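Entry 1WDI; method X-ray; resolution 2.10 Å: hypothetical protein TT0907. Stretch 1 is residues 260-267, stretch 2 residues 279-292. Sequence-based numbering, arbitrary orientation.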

# COMPACT_ATOMS: atom_id res chain seq x y z
N VAL A 260 -4.91 -2.96 -1.04
CA VAL A 260 -5.51 -4.27 -1.18
C VAL A 260 -6.84 -4.12 -1.93
O VAL A 260 -7.16 -4.92 -2.81
CB VAL A 260 -5.79 -4.92 0.19
CG1 VAL A 260 -6.86 -5.99 0.05
CG2 VAL A 260 -4.50 -5.53 0.75
N VAL A 261 -7.62 -3.11 -1.56
CA VAL A 261 -8.89 -2.89 -2.24
C VAL A 261 -8.68 -2.72 -3.75
O VAL A 261 -9.31 -3.41 -4.56
CB VAL A 261 -9.60 -1.61 -1.72
CG1 VAL A 261 -10.83 -1.32 -2.57
CG2 VAL A 261 -9.99 -1.79 -0.24
N ARG A 262 -7.79 -1.82 -4.13
CA ARG A 262 -7.52 -1.55 -5.54
C ARG A 262 -7.02 -2.78 -6.30
O ARG A 262 -7.42 -3.01 -7.44
CB ARG A 262 -6.50 -0.41 -5.67
CG ARG A 262 -6.98 0.93 -5.11
CD ARG A 262 -5.84 1.94 -5.04
NE ARG A 262 -5.24 2.16 -6.36
CZ ARG A 262 -4.20 2.95 -6.58
NH1 ARG A 262 -3.63 3.61 -5.58
NH2 ARG A 262 -3.73 3.09 -7.81
N ALA A 263 -6.16 -3.56 -5.67
CA ALA A 263 -5.63 -4.75 -6.32
C ALA A 263 -6.72 -5.80 -6.52
O ALA A 263 -6.90 -6.31 -7.63
CB ALA A 263 -4.47 -5.33 -5.51
N LEU A 264 -7.47 -6.12 -5.46
CA LEU A 264 -8.54 -7.12 -5.56
C LEU A 264 -9.62 -6.73 -6.57
O LEU A 264 -10.02 -7.54 -7.41
CB LEU A 264 -9.18 -7.37 -4.19
CG LEU A 264 -8.32 -8.05 -3.12
CD1 LEU A 264 -9.10 -8.15 -1.80
CD2 LEU A 264 -7.91 -9.44 -3.61
N GLU A 265 -10.10 -5.49 -6.50
CA GLU A 265 -11.14 -5.05 -7.43
C GLU A 265 -10.64 -5.01 -8.88
O GLU A 265 -11.39 -5.32 -9.80
CB GLU A 265 -11.68 -3.67 -7.00
CG GLU A 265 -12.43 -3.66 -5.66
CD GLU A 265 -13.71 -4.49 -5.66
OE1 GLU A 265 -14.42 -4.52 -6.69
OE2 GLU A 265 -14.04 -5.11 -4.62
N SER A 266 -9.38 -4.65 -9.07
CA SER A 266 -8.81 -4.60 -10.42
C SER A 266 -8.59 -6.00 -11.00
O SER A 266 -8.63 -6.18 -12.22
CB SER A 266 -7.48 -3.85 -10.39
OG SER A 266 -6.81 -4.00 -11.64
N ALA A 267 -8.36 -6.97 -10.13
CA ALA A 267 -8.11 -8.35 -10.54
C ALA A 267 -9.38 -9.17 -10.74
O ALA A 267 -9.31 -10.33 -11.14
CB ALA A 267 -7.22 -9.04 -9.52
N GLY A 279 -0.62 -7.92 -12.18
CA GLY A 279 -1.63 -7.01 -12.68
C GLY A 279 -1.19 -5.61 -12.38
O GLY A 279 -0.15 -5.39 -11.76
N GLU A 280 -1.99 -4.65 -12.81
CA GLU A 280 -1.70 -3.24 -12.60
C GLU A 280 -3.02 -2.50 -12.63
O GLU A 280 -3.92 -2.87 -13.39
CB GLU A 280 -0.77 -2.72 -13.70
CG GLU A 280 -0.36 -1.27 -13.54
CD GLU A 280 0.56 -0.81 -14.66
OE1 GLU A 280 0.11 -0.79 -15.83
OE2 GLU A 280 1.73 -0.48 -14.38
N THR A 281 -3.15 -1.46 -11.82
CA THR A 281 -4.38 -0.69 -11.80
C THR A 281 -4.15 0.80 -11.56
O THR A 281 -3.39 1.20 -10.68
CB THR A 281 -5.34 -1.19 -10.71
OG1 THR A 281 -6.58 -0.49 -10.82
CG2 THR A 281 -4.74 -0.96 -9.32
N ARG A 282 -4.83 1.61 -12.37
CA ARG A 282 -4.75 3.05 -12.24
C ARG A 282 -6.19 3.54 -12.14
O ARG A 282 -6.48 4.73 -12.31
CB ARG A 282 -4.04 3.66 -13.46
CG ARG A 282 -4.46 3.11 -14.81
CD ARG A 282 -3.48 3.55 -15.89
NE ARG A 282 -3.74 2.92 -17.18
CZ ARG A 282 -2.94 3.01 -18.23
NH1 ARG A 282 -1.80 3.69 -18.15
NH2 ARG A 282 -3.26 2.40 -19.37
N LEU A 283 -7.08 2.61 -11.84
CA LEU A 283 -8.50 2.90 -11.69
C LEU A 283 -8.72 3.82 -10.51
O LEU A 283 -8.14 3.64 -9.44
CB LEU A 283 -9.30 1.61 -11.49
CG LEU A 283 -10.79 1.84 -11.19
CD1 LEU A 283 -11.44 2.61 -12.34
CD2 LEU A 283 -11.48 0.51 -10.99
N PHE A 284 -9.58 4.81 -10.72
CA PHE A 284 -9.90 5.79 -9.70
C PHE A 284 -11.25 5.41 -9.08
O PHE A 284 -12.30 5.77 -9.61
CB PHE A 284 -9.96 7.18 -10.33
CG PHE A 284 -10.26 8.29 -9.37
CD1 PHE A 284 -9.94 8.17 -8.02
CD2 PHE A 284 -10.82 9.48 -9.82
CE1 PHE A 284 -10.18 9.22 -7.14
CE2 PHE A 284 -11.06 10.54 -8.95
CZ PHE A 284 -10.74 10.41 -7.60
N ILE A 285 -11.21 4.66 -7.98
CA ILE A 285 -12.44 4.25 -7.32
C ILE A 285 -13.03 5.44 -6.58
O ILE A 285 -12.38 6.06 -5.74
CB ILE A 285 -12.19 3.09 -6.32
CG1 ILE A 285 -11.72 1.84 -7.09
CG2 ILE A 285 -13.47 2.77 -5.56
CD1 ILE A 285 -11.48 0.63 -6.21
N ARG A 286 -14.28 5.76 -6.92
CA ARG A 286 -14.98 6.88 -6.31
C ARG A 286 -16.47 6.67 -6.56
O ARG A 286 -16.85 5.86 -7.40
CB ARG A 286 -14.53 8.20 -6.97
CG ARG A 286 -14.73 8.22 -8.48
CD ARG A 286 -14.21 9.50 -9.11
NE ARG A 286 -14.98 10.67 -8.72
CZ ARG A 286 -14.65 11.93 -9.02
NH1 ARG A 286 -13.56 12.18 -9.72
NH2 ARG A 286 -15.42 12.93 -8.61
N PRO A 287 -17.33 7.40 -5.83
CA PRO A 287 -18.77 7.24 -6.02
C PRO A 287 -19.15 7.66 -7.44
O PRO A 287 -18.69 8.69 -7.93
CB PRO A 287 -19.36 8.20 -4.97
CG PRO A 287 -18.27 8.32 -3.93
CD PRO A 287 -17.03 8.40 -4.79
N PRO A 288 -19.98 6.85 -8.13
CA PRO A 288 -20.54 5.60 -7.63
C PRO A 288 -19.66 4.43 -8.06
O PRO A 288 -19.05 4.46 -9.13
CB PRO A 288 -21.90 5.56 -8.31
CG PRO A 288 -21.56 6.08 -9.69
CD PRO A 288 -20.64 7.26 -9.39
N TYR A 289 -19.59 3.40 -7.22
CA TYR A 289 -18.79 2.23 -7.55
C TYR A 289 -19.31 1.02 -6.78
O TYR A 289 -19.55 1.10 -5.58
CB TYR A 289 -17.31 2.46 -7.20
CG TYR A 289 -16.42 1.33 -7.65
CD1 TYR A 289 -15.99 1.23 -8.97
CD2 TYR A 289 -16.05 0.31 -6.76
CE1 TYR A 289 -15.22 0.15 -9.41
CE2 TYR A 289 -15.29 -0.77 -7.19
CZ TYR A 289 -14.88 -0.85 -8.51
OH TYR A 289 -14.15 -1.94 -8.93
N THR A 290 -19.50 -0.09 -7.49
CA THR A 290 -19.97 -1.31 -6.86
C THR A 290 -18.79 -2.24 -6.65
O THR A 290 -18.11 -2.64 -7.60
CB THR A 290 -21.03 -2.02 -7.73
OG1 THR A 290 -22.16 -1.16 -7.90
CG2 THR A 290 -21.48 -3.32 -7.07
N PHE A 291 -18.52 -2.57 -5.39
CA PHE A 291 -17.40 -3.46 -5.08
C PHE A 291 -17.80 -4.90 -5.37
O PHE A 291 -18.86 -5.35 -4.96
CB PHE A 291 -16.97 -3.28 -3.62
CG PHE A 291 -16.40 -1.92 -3.34
CD1 PHE A 291 -17.24 -0.80 -3.25
CD2 PHE A 291 -15.02 -1.73 -3.29
CE1 PHE A 291 -16.71 0.48 -3.12
CE2 PHE A 291 -14.48 -0.45 -3.16
CZ PHE A 291 -15.33 0.66 -3.08
N LYS A 292 -16.94 -5.60 -6.09
CA LYS A 292 -17.18 -6.98 -6.48
C LYS A 292 -16.47 -8.00 -5.58
O LYS A 292 -16.80 -9.18 -5.59
CB LYS A 292 -16.75 -7.19 -7.93
CG LYS A 292 -17.59 -6.43 -8.96
CD LYS A 292 -19.01 -6.98 -8.98
CE LYS A 292 -19.89 -6.28 -10.00
NZ LYS A 292 -21.25 -6.89 -10.01
O HOH W 1 -6.94 1.71 -8.44
O HOH W 2 -8.42 -0.87 -8.74
O HOH W 3 -13.98 -5.01 -9.33

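A helical segment lies against a strand end and the extended loop that follows it, and the contact, 482 Å² summed over both sides, is organised by Glu265. Its CA-to-CB bond points toward the loop, and chi1 and chi2 both lie in m, folding the chain so that the carboxylate meets a backbone amide: Lys292 N donates to Glu265 OE1 at 2.8 Å and a nearly straight 170°. The buried carboxylate is met by this amide, by water 3 and, at OE2, by a partner elsewhere in the structure; the Lys292 side chain leads away and leaves its amine outside the contact. The same fold sets Glu265 OE2 at the edge of the Phe291 ring, where the ring's polarised hydrogens lie, and 3.6 Å from Phe291 CB. Water 3 donates to both Glu265 O (2.7 Å) and Glu265 OE1 (2.7 Å) and accepts from Tyr289 OH (3.1 Å), tying the tyrosine to the helix.

One turn earlier, Val261, chi1 t, supplies the apolar part. Its CG1 lies 4.2 Å from Ile285 CD1 and 3.8 Å from Phe291 CE2, at the ring edge. Ile285 has its CA-to-CB bond toward the helix, with chi1 m and an extended chi2 t.

Arg262 starts sideways, and with chi1 m, chi2 t and chi3 p its end comes nearer. The guanidinium presents its edge to the strand, and Arg262 NH2, also bonded elsewhere, makes a weak hydrogen bond to Thr281 O at 3.5 Å. Water 1 accepts from Arg262 NE (2.7 Å) and donates to Leu283 O (2.5 Å), filling a gap too wide for direct bonding.

Thr281 uses its methyl and hydroxyl differently: with chi1 t, its CG2 packs 4.1 Å from Arg262 CB, while Thr281 OG1 accepts a weak bond from Leu283 N (3.3 Å) and meets water 2 (2.8 Å), which donates to Arg262 O (2.7 Å). Ser266, chi1 t, sets its OG 3.3 Å from Thr281 CB; that hydroxyl is hydrogen-bonded elsewhere.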